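Local coordinates for protein ADP-ribosyltransferase (Staphylococcus aureus, PDB 1OJZ) that binds NAD(+) and probably transfers its ADP-ribose group to target proteins as a mono-ADP-ribosyltransferase of the exoenzyme family, at residues Y82-L87 and E153-L158; Q140-A145 and G177-L182. All coordinates share one frame; numbering follows the deposited sequence.

Interaction 1 of 2, residues Y82-L87 and E153-L158; sequences YVYRLL and ELKLEL. With NAD (nicotinamide-adenine-dinucleotide), chain B.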
loop_
_atom_site.group_PDB
_atom_site.type_symbol
_atom_site.label_atom_id
_atom_site.label_comp_id
_atom_site.label_asym_id
_atom_site.label_seq_id
_atom_site.Cartn_x
_atom_site.Cartn_y
_atom_site.Cartn_z
ATOM N N TYR A 82 11.439 -0.049 -1.054
ATOM C CA TYR A 82 10.273 0.520 -1.723
ATOM C C TYR A 82 9.237 -0.563 -1.994
ATOM O O TYR A 82 9.577 -1.677 -2.409
ATOM C CB TYR A 82 10.652 1.153 -3.072
ATOM C CG TYR A 82 11.230 2.551 -3.001
ATOM C CD1 TYR A 82 12.593 2.774 -3.197
ATOM C CD2 TYR A 82 10.412 3.653 -2.744
ATOM C CE1 TYR A 82 13.129 4.061 -3.142
ATOM C CE2 TYR A 82 10.934 4.942 -2.682
ATOM C CZ TYR A 82 12.292 5.138 -2.883
ATOM O OH TYR A 82 12.822 6.407 -2.819
ATOM N N VAL A 83 7.973 -0.245 -1.733
ATOM C CA VAL A 83 6.882 -1.162 -2.025
ATOM C C VAL A 83 5.907 -0.326 -2.836
ATOM O O VAL A 83 5.871 0.904 -2.704
ATOM C CB VAL A 83 6.187 -1.699 -0.758
ATOM C CG1 VAL A 83 7.156 -2.597 0.016
ATOM C CG2 VAL A 83 5.685 -0.534 0.104
ATOM N N TYR A 84 5.114 -0.984 -3.670
ATOM C CA TYR A 84 4.186 -0.266 -4.526
ATOM C C TYR A 84 2.712 -0.548 -4.274
ATOM O O TYR A 84 2.279 -1.697 -4.250
ATOM C CB TYR A 84 4.524 -0.555 -5.992
ATOM C CG TYR A 84 5.940 -0.164 -6.357
ATOM C CD1 TYR A 84 7.022 -0.981 -6.022
ATOM C CD2 TYR A 84 6.201 1.049 -6.984
ATOM C CE1 TYR A 84 8.334 -0.588 -6.303
ATOM C CE2 TYR A 84 7.493 1.452 -7.268
ATOM C CZ TYR A 84 8.559 0.634 -6.925
ATOM O OH TYR A 84 9.843 1.063 -7.192
ATOM N N ARG A 85 1.951 0.524 -4.085
ATOM C CA ARG A 85 0.523 0.414 -3.866
ATOM C C ARG A 85 -0.149 0.939 -5.142
ATOM O O ARG A 85 -0.174 2.145 -5.393
ATOM C CB ARG A 85 0.108 1.237 -2.632
ATOM C CG ARG A 85 -1.341 1.000 -2.201
ATOM C CD ARG A 85 -1.732 1.722 -0.909
ATOM N NE ARG A 85 -3.136 1.465 -0.574
ATOM C CZ ARG A 85 -3.904 2.283 0.143
ATOM N NH1 ARG A 85 -3.409 3.421 0.620
ATOM N NH2 ARG A 85 -5.176 1.979 0.355
ATOM N N LEU A 86 -0.651 0.024 -5.967
ATOM C CA LEU A 86 -1.315 0.414 -7.202
ATOM C C LEU A 86 -2.749 0.814 -6.887
ATOM O O LEU A 86 -3.476 0.082 -6.220
ATOM C CB LEU A 86 -1.262 -0.733 -8.216
ATOM C CG LEU A 86 0.048 -0.801 -9.013
ATOM C CD1 LEU A 86 1.246 -0.812 -8.062
ATOM C CD2 LEU A 86 0.057 -2.048 -9.888
ATOM N N LEU A 87 -3.150 1.989 -7.361
ATOM C CA LEU A 87 -4.481 2.498 -7.071
ATOM C C LEU A 87 -5.210 3.028 -8.301
ATOM O O LEU A 87 -4.596 3.313 -9.331
ATOM C CB LEU A 87 -4.366 3.618 -6.029
ATOM C CG LEU A 87 -3.660 3.250 -4.719
ATOM C CD1 LEU A 87 -3.148 4.518 -4.032
ATOM C CD2 LEU A 87 -4.614 2.480 -3.822
ATOM N N GLU A 153 0.419 4.760 -9.122
ATOM C CA GLU A 153 1.374 3.911 -8.446
ATOM C C GLU A 153 1.907 4.716 -7.271
ATOM O O GLU A 153 2.617 5.700 -7.450
ATOM C CB GLU A 153 2.522 3.522 -9.372
ATOM C CG GLU A 153 3.586 2.681 -8.682
ATOM C CD GLU A 153 4.721 2.303 -9.611
ATOM O OE1 GLU A 153 4.486 1.503 -10.541
ATOM O OE2 GLU A 153 5.844 2.815 -9.413
ATOM N N LEU A 154 1.531 4.309 -6.069
ATOM C CA LEU A 154 1.991 4.990 -4.871
ATOM C C LEU A 154 3.306 4.301 -4.501
ATOM O O LEU A 154 3.295 3.196 -3.974
ATOM C CB LEU A 154 0.964 4.807 -3.745
ATOM C CG LEU A 154 0.842 5.839 -2.621
ATOM C CD1 LEU A 154 0.033 5.226 -1.482
ATOM C CD2 LEU A 154 2.211 6.278 -2.144
ATOM N N LYS A 155 4.429 4.950 -4.794
ATOM C CA LYS A 155 5.753 4.400 -4.504
ATOM C C LYS A 155 6.163 4.807 -3.091
ATOM O O LYS A 155 6.529 5.957 -2.851
ATOM C CB LYS A 155 6.760 4.933 -5.530
ATOM C CG LYS A 155 8.189 4.438 -5.362
ATOM C CD LYS A 155 9.064 5.008 -6.471
ATOM C CE LYS A 155 10.490 4.482 -6.409
ATOM N NZ LYS A 155 11.363 5.127 -7.435
ATOM N N LEU A 156 6.119 3.846 -2.171
ATOM C CA LEU A 156 6.418 4.095 -0.767
ATOM C C LEU A 156 7.758 3.586 -0.245
ATOM O O LEU A 156 8.031 2.375 -0.258
ATOM C CB LEU A 156 5.298 3.502 0.094
ATOM C CG LEU A 156 3.892 4.088 -0.061
ATOM C CD1 LEU A 156 2.887 3.186 0.638
ATOM C CD2 LEU A 156 3.847 5.494 0.523
ATOM N N GLU A 157 8.591 4.506 0.233
ATOM C CA GLU A 157 9.880 4.098 0.776
ATOM C C GLU A 157 9.697 3.719 2.235
ATOM O O GLU A 157 9.286 4.541 3.057
ATOM C CB GLU A 157 10.914 5.211 0.673
ATOM C CG GLU A 157 12.262 4.767 1.213
ATOM C CD GLU A 157 13.352 5.785 1.003
ATOM O OE1 GLU A 157 14.530 5.424 1.211
ATOM O OE2 GLU A 157 13.037 6.938 0.632
ATOM N N LEU A 158 10.008 2.470 2.552
ATOM C CA LEU A 158 9.852 1.973 3.908
ATOM C C LEU A 158 11.174 1.996 4.649
ATOM O O LEU A 158 12.164 1.414 4.195
ATOM C CB LEU A 158 9.309 0.544 3.889
ATOM C CG LEU A 158 8.020 0.260 3.114
ATOM C CD1 LEU A 158 7.737 -1.237 3.148
ATOM C CD2 LEU A 158 6.867 1.037 3.708
HETATM P PA NAD B . -7.971 -1.000 -1.243
HETATM O O1A NAD B . -6.847 -0.061 -1.422
HETATM O O2A NAD B . -8.530 -1.206 0.121
HETATM O O5B NAD B . -9.142 -0.575 -2.243
HETATM C C5B NAD B . -9.668 0.761 -2.190
HETATM C C4B NAD B . -9.868 1.255 -3.599
HETATM O O4B NAD B . -10.305 2.643 -3.383
HETATM C C3B NAD B . -8.565 1.314 -4.448
HETATM O O3B NAD B . -8.824 0.631 -5.708
HETATM C C2B NAD B . -8.210 2.771 -4.645
HETATM O O2B NAD B . -8.124 3.272 -5.924
HETATM C C1B NAD B . -9.208 3.508 -3.700
HETATM N N9A NAD B . -8.571 3.885 -2.426
HETATM C C8A NAD B . -7.557 3.320 -1.638
HETATM N N7A NAD B . -7.284 4.000 -0.551
HETATM C C5A NAD B . -8.082 5.066 -0.547
HETATM C C6A NAD B . -8.247 6.178 0.392
HETATM N N6A NAD B . -7.524 6.292 1.487
HETATM N N1A NAD B . -9.213 7.105 0.023
HETATM C C2A NAD B . -9.981 7.044 -1.083
HETATM N N3A NAD B . -9.867 5.999 -2.008
HETATM C C4A NAD B . -8.904 5.030 -1.703
HETATM O O3 NAD B . -7.550 -2.415 -1.800
HETATM P PN NAD B . -6.800 -2.827 -3.179
HETATM O O1N NAD B . -5.530 -2.099 -3.241
HETATM O O2N NAD B . -7.798 -2.632 -4.273
HETATM O O5D NAD B . -6.461 -4.358 -2.848
HETATM C C5D NAD B . -7.506 -5.354 -2.723
HETATM C C4D NAD B . -6.927 -6.689 -3.027
HETATM O O4D NAD B . -5.728 -6.530 -3.907
HETATM C C3D NAD B . -6.404 -7.486 -1.774
HETATM O O3D NAD B . -6.892 -8.848 -1.809
HETATM C C2D NAD B . -4.868 -7.465 -1.903
HETATM O O2D NAD B . -4.297 -8.592 -1.286
HETATM C C1D NAD B . -4.665 -7.402 -3.468
HETATM N N1N NAD B . -3.336 -6.856 -3.990
HETATM C C2N NAD B . -3.285 -5.425 -4.255
HETATM C C3N NAD B . -2.155 -4.693 -4.189
HETATM C C7N NAD B . -2.148 -3.218 -4.506
HETATM O O7N NAD B . -1.068 -2.708 -4.887
HETATM N N7N NAD B . -3.277 -2.506 -4.400
HETATM C C4N NAD B . -0.824 -5.328 -3.810
HETATM C C5N NAD B . -1.068 -6.529 -2.945
HETATM C C6N NAD B . -2.159 -7.371 -3.299
HETATM O O HOH W 1 10.127 2.812 -9.299
#
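The amide N of L154 donates to R85 O at 2.8 Å, and R85 N answers to L154 O at 3.0 Å. A second such pair joins V83 to L156, so strands 82-87 and 153-158 run antiparallel at the edge of the mixed five-stranded sheet of the ADP-ribosyltransferase fold. Aliphatic residues and R85 share one sheet face: V83 CG1 is pressed tightly, 3.5 Å, against L158 CD1, and CB of R85 packs on CB of L154. With CG anti to the backbone N (chi1 -171°) and the chain extended as far as NE, the R85 guanidinium is carried past L154 to NAD, where NH2 donates to O1A of a phosphate at 3.2 Å. OE1 of E133 forms a salt bridge with R85 NH1. On the same strand, L86 holds the nicotinamide carboxamide through its backbone: its N donates to NAD O7N (3.0 Å), and its O accepts from NAD N7N. The other sheet face carries the tyrosines. Y84 OH is hydrogen-bonded to N5 and to a water that also accepts a weak hydrogen bond from K155 NZ. The Y82 ring is sandwiched, with E157 CG offset toward the rim of one face; over the centre of the opposite face lies K155 CE, 3.8 Å from the ring centroid, and K155 NZ follows in a cation-pi contact at 4.7 Å.

Interaction 2 of 2, residues Q140-A145 and G177-L182; sequences QLVSGA and GQQEVL. With NAD (nicotinamide-adenine-dinucleotide), chain B.
A chi1 of 42° sets CG of Q140 between its backbone N and carbonyl carbon, while a chi1 of 177° points CG of E180 away from its own N, and the two residues, a non-hydrogen-bonded antiparallel pair, both reach NAD. The extended chain of Q140 places NE2 3.1 Å from NAD O7N in a fairly straight hydrogen bond (160° at the hydrogen). E180 passes alongside the nicotinamide ring, CB and CG both close to C5N, and its OE1 takes a short hydrogen bond, 2.5 Å, from the ribose hydroxyl O2D of NAD. The remaining ends are held from behind, Q140 OE1 by the amide of A146 and E180 OE2 by the hydroxyl of S138, which should fix both the amide flip and the carboxylate rotation. Q178 brings OE1 to 3.1 Å from NAD C6N, near enough to N1N that it might favour the positive charge of the pyridinium.

Between the segments, L141 N donates to Q179 O at 2.9 Å, while CA of Q140 approaches the same oxygen at 3.4 Å. Next to this bond CG of L141 packs on CG2 of V181 (3.8 Å), a small apolar patch also lined by Y166. A type II turn from V142 to A145, closed by A145 N to V142 O and with G144 in its third position, brings CB of A145 against the carbonyl oxygens of G177 and Q178 and CG of Q179. Together, Q178 and E180 form the Q-x-E signature that ends the ADP-ribosylating toxin turn-turn (ARTT) loop in this family, beside strand 137-140, whose Q140 completes the nicotinamide site.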
loop_
_atom_site.group_PDB
_atom_site.type_symbol
_atom_site.label_atom_id
_atom_site.label_comp_id
_atom_site.label_asym_id
_atom_site.label_seq_id
_atom_site.Cartn_x
_atom_site.Cartn_y
_atom_site.Cartn_z
ATOM N N GLN A 140 2.857 -4.170 -3.062
ATOM C CA GLN A 140 3.645 -5.191 -3.743
ATOM C C GLN A 140 5.128 -4.818 -3.782
ATOM O O GLN A 140 5.487 -3.657 -4.028
ATOM C CB GLN A 140 3.092 -5.439 -5.160
ATOM C CG GLN A 140 2.681 -4.205 -5.940
ATOM C CD GLN A 140 1.789 -4.529 -7.142
ATOM O OE1 GLN A 140 2.222 -5.164 -8.102
ATOM N NE2 GLN A 140 0.535 -4.092 -7.083
ATOM N N LEU A 141 5.980 -5.805 -3.498
ATOM C CA LEU A 141 7.436 -5.627 -3.481
ATOM C C LEU A 141 7.951 -5.327 -4.875
ATOM O O LEU A 141 8.976 -4.677 -5.043
ATOM C CB LEU A 141 8.139 -6.899 -2.986
ATOM C CG LEU A 141 8.862 -6.915 -1.639
ATOM C CD1 LEU A 141 9.664 -8.216 -1.533
ATOM C CD2 LEU A 141 9.781 -5.710 -1.507
ATOM N N VAL A 142 7.250 -5.851 -5.872
ATOM C CA VAL A 142 7.622 -5.644 -7.263
ATOM C C VAL A 142 6.442 -4.997 -7.963
ATOM O O VAL A 142 5.353 -5.575 -8.032
ATOM C CB VAL A 142 7.947 -6.981 -7.960
ATOM C CG1 VAL A 142 8.292 -6.735 -9.431
ATOM C CG2 VAL A 142 9.096 -7.670 -7.239
ATOM N N SER A 143 6.651 -3.788 -8.466
ATOM C CA SER A 143 5.582 -3.078 -9.148
ATOM C C SER A 143 5.101 -3.889 -10.340
ATOM O O SER A 143 5.911 -4.413 -11.106
ATOM C CB SER A 143 6.073 -1.711 -9.624
ATOM O OG SER A 143 5.026 -1.005 -10.269
ATOM N N GLY A 144 3.786 -4.000 -10.490
ATOM C CA GLY A 144 3.237 -4.744 -11.608
ATOM C C GLY A 144 2.953 -6.207 -11.333
ATOM O O GLY A 144 2.322 -6.876 -12.148
ATOM N N ALA A 145 3.416 -6.720 -10.197
ATOM C CA ALA A 145 3.176 -8.117 -9.859
ATOM C C ALA A 145 1.674 -8.346 -9.690
ATOM O O ALA A 145 1.208 -9.486 -9.700
ATOM C CB ALA A 145 3.916 -8.489 -8.570
ATOM N N GLY A 177 1.463 -14.791 -5.806
ATOM C CA GLY A 177 2.067 -14.145 -6.953
ATOM C C GLY A 177 1.976 -12.628 -7.003
ATOM O O GLY A 177 2.428 -12.025 -7.975
ATOM N N GLN A 178 1.398 -11.998 -5.984
ATOM C CA GLN A 178 1.307 -10.537 -5.983
ATOM C C GLN A 178 2.438 -9.905 -5.165
ATOM O O GLN A 178 2.457 -8.693 -4.968
ATOM C CB GLN A 178 -0.050 -10.082 -5.427
ATOM C CG GLN A 178 -1.245 -10.674 -6.158
ATOM C CD GLN A 178 -2.573 -10.229 -5.575
ATOM O OE1 GLN A 178 -2.755 -10.230 -4.358
ATOM N NE2 GLN A 178 -3.517 -9.862 -6.442
ATOM N N GLN A 179 3.375 -10.729 -4.698
ATOM C CA GLN A 179 4.503 -10.246 -3.897
ATOM C C GLN A 179 4.006 -9.228 -2.874
ATOM O O GLN A 179 4.657 -8.212 -2.615
ATOM C CB GLN A 179 5.549 -9.594 -4.810
ATOM C CG GLN A 179 6.219 -10.563 -5.788
ATOM C CD GLN A 179 7.273 -11.441 -5.124
ATOM O OE1 GLN A 179 7.797 -12.376 -5.736
ATOM N NE2 GLN A 179 7.595 -11.139 -3.878
ATOM N N GLU A 180 2.852 -9.511 -2.285
ATOM C CA GLU A 180 2.251 -8.587 -1.343
ATOM C C GLU A 180 2.977 -8.340 -0.030
ATOM O O GLU A 180 3.484 -9.252 0.626
ATOM C CB GLU A 180 0.799 -8.999 -1.045
ATOM C CG GLU A 180 0.124 -8.112 0.007
ATOM C CD GLU A 180 -1.384 -8.236 -0.000
ATOM O OE1 GLU A 180 -1.901 -9.115 -0.720
ATOM O OE2 GLU A 180 -2.052 -7.459 0.716
ATOM N N VAL A 181 3.036 -7.068 0.334
ATOM C CA VAL A 181 3.626 -6.650 1.591
ATOM C C VAL A 181 2.496 -5.868 2.233
ATOM O O VAL A 181 2.044 -4.853 1.699
ATOM C CB VAL A 181 4.860 -5.748 1.391
ATOM C CG1 VAL A 181 5.285 -5.157 2.734
ATOM C CG2 VAL A 181 6.012 -6.568 0.814
ATOM N N LEU A 182 2.015 -6.373 3.359
ATOM C CA LEU A 182 0.909 -5.738 4.050
ATOM C C LEU A 182 1.416 -4.813 5.145
ATOM O O LEU A 182 2.127 -5.242 6.064
ATOM C CB LEU A 182 -0.014 -6.816 4.631
ATOM C CG LEU A 182 -1.345 -6.378 5.250
ATOM C CD1 LEU A 182 -2.274 -5.793 4.173
ATOM C CD2 LEU A 182 -1.997 -7.578 5.906
HETATM P PA NAD B . -7.971 -1.000 -1.243
HETATM O O1A NAD B . -6.847 -0.061 -1.422
HETATM O O2A NAD B . -8.530 -1.206 0.121
HETATM O O5B NAD B . -9.142 -0.575 -2.243
HETATM C C5B NAD B . -9.668 0.761 -2.190
HETATM C C4B NAD B . -9.868 1.255 -3.599
HETATM O O4B NAD B . -10.305 2.643 -3.383
HETATM C C3B NAD B . -8.565 1.314 -4.448
HETATM O O3B NAD B . -8.824 0.631 -5.708
HETATM C C2B NAD B . -8.210 2.771 -4.645
HETATM O O2B NAD B . -8.124 3.272 -5.924
HETATM C C1B NAD B . -9.208 3.508 -3.700
HETATM N N9A NAD B . -8.571 3.885 -2.426
HETATM C C8A NAD B . -7.557 3.320 -1.638
HETATM N N7A NAD B . -7.284 4.000 -0.551
HETATM C C5A NAD B . -8.082 5.066 -0.547
HETATM C C6A NAD B . -8.247 6.178 0.392
HETATM N N6A NAD B . -7.524 6.292 1.487
HETATM N N1A NAD B . -9.213 7.105 0.023
HETATM C C2A NAD B . -9.981 7.044 -1.083
HETATM N N3A NAD B . -9.867 5.999 -2.008
HETATM C C4A NAD B . -8.904 5.030 -1.703
HETATM O O3 NAD B . -7.550 -2.415 -1.800
HETATM P PN NAD B . -6.800 -2.827 -3.179
HETATM O O1N NAD B . -5.530 -2.099 -3.241
HETATM O O2N NAD B . -7.798 -2.632 -4.273
HETATM O O5D NAD B . -6.461 -4.358 -2.848
HETATM C C5D NAD B . -7.506 -5.354 -2.723
HETATM C C4D NAD B . -6.927 -6.689 -3.027
HETATM O O4D NAD B . -5.728 -6.530 -3.907
HETATM C C3D NAD B . -6.404 -7.486 -1.774
HETATM O O3D NAD B . -6.892 -8.848 -1.809
HETATM C C2D NAD B . -4.868 -7.465 -1.903
HETATM O O2D NAD B . -4.297 -8.592 -1.286
HETATM C C1D NAD B . -4.665 -7.402 -3.468
HETATM N N1N NAD B . -3.336 -6.856 -3.990
HETATM C C2N NAD B . -3.285 -5.425 -4.255
HETATM C C3N NAD B . -2.155 -4.693 -4.189
HETATM C C7N NAD B . -2.148 -3.218 -4.506
HETATM O O7N NAD B . -1.068 -2.708 -4.887
HETATM N N7N NAD B . -3.277 -2.506 -4.400
HETATM C C4N NAD B . -0.824 -5.328 -3.810
HETATM C C5N NAD B . -1.068 -6.529 -2.945
HETATM C C6N NAD B . -2.159 -7.371 -3.299
#

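From the N terminus the order is 82-87, 140-145, 153-158, 177-182, so the two interactions cross. Interaction 1 closes a loop that takes in helices 100-106 and 116-126 and strands 130-133 and 137-140; interaction 2 starts within that loop and closes a shorter, overlapping one that takes in strand 152-158, the second partner of interaction 1, and strand 165-166. The first belongs to the five-stranded sheet, the second to the three-stranded one. They meet where the sheets adjoin: Y84 N lies 2.7 Å from Q140 O, probably a hydrogen bond, and the E153 carboxylate reaches the S143 hydroxyl. The edge strand 81-87 of one sheet and strands 137-140 and 180-183 of the other thus bind one NAD.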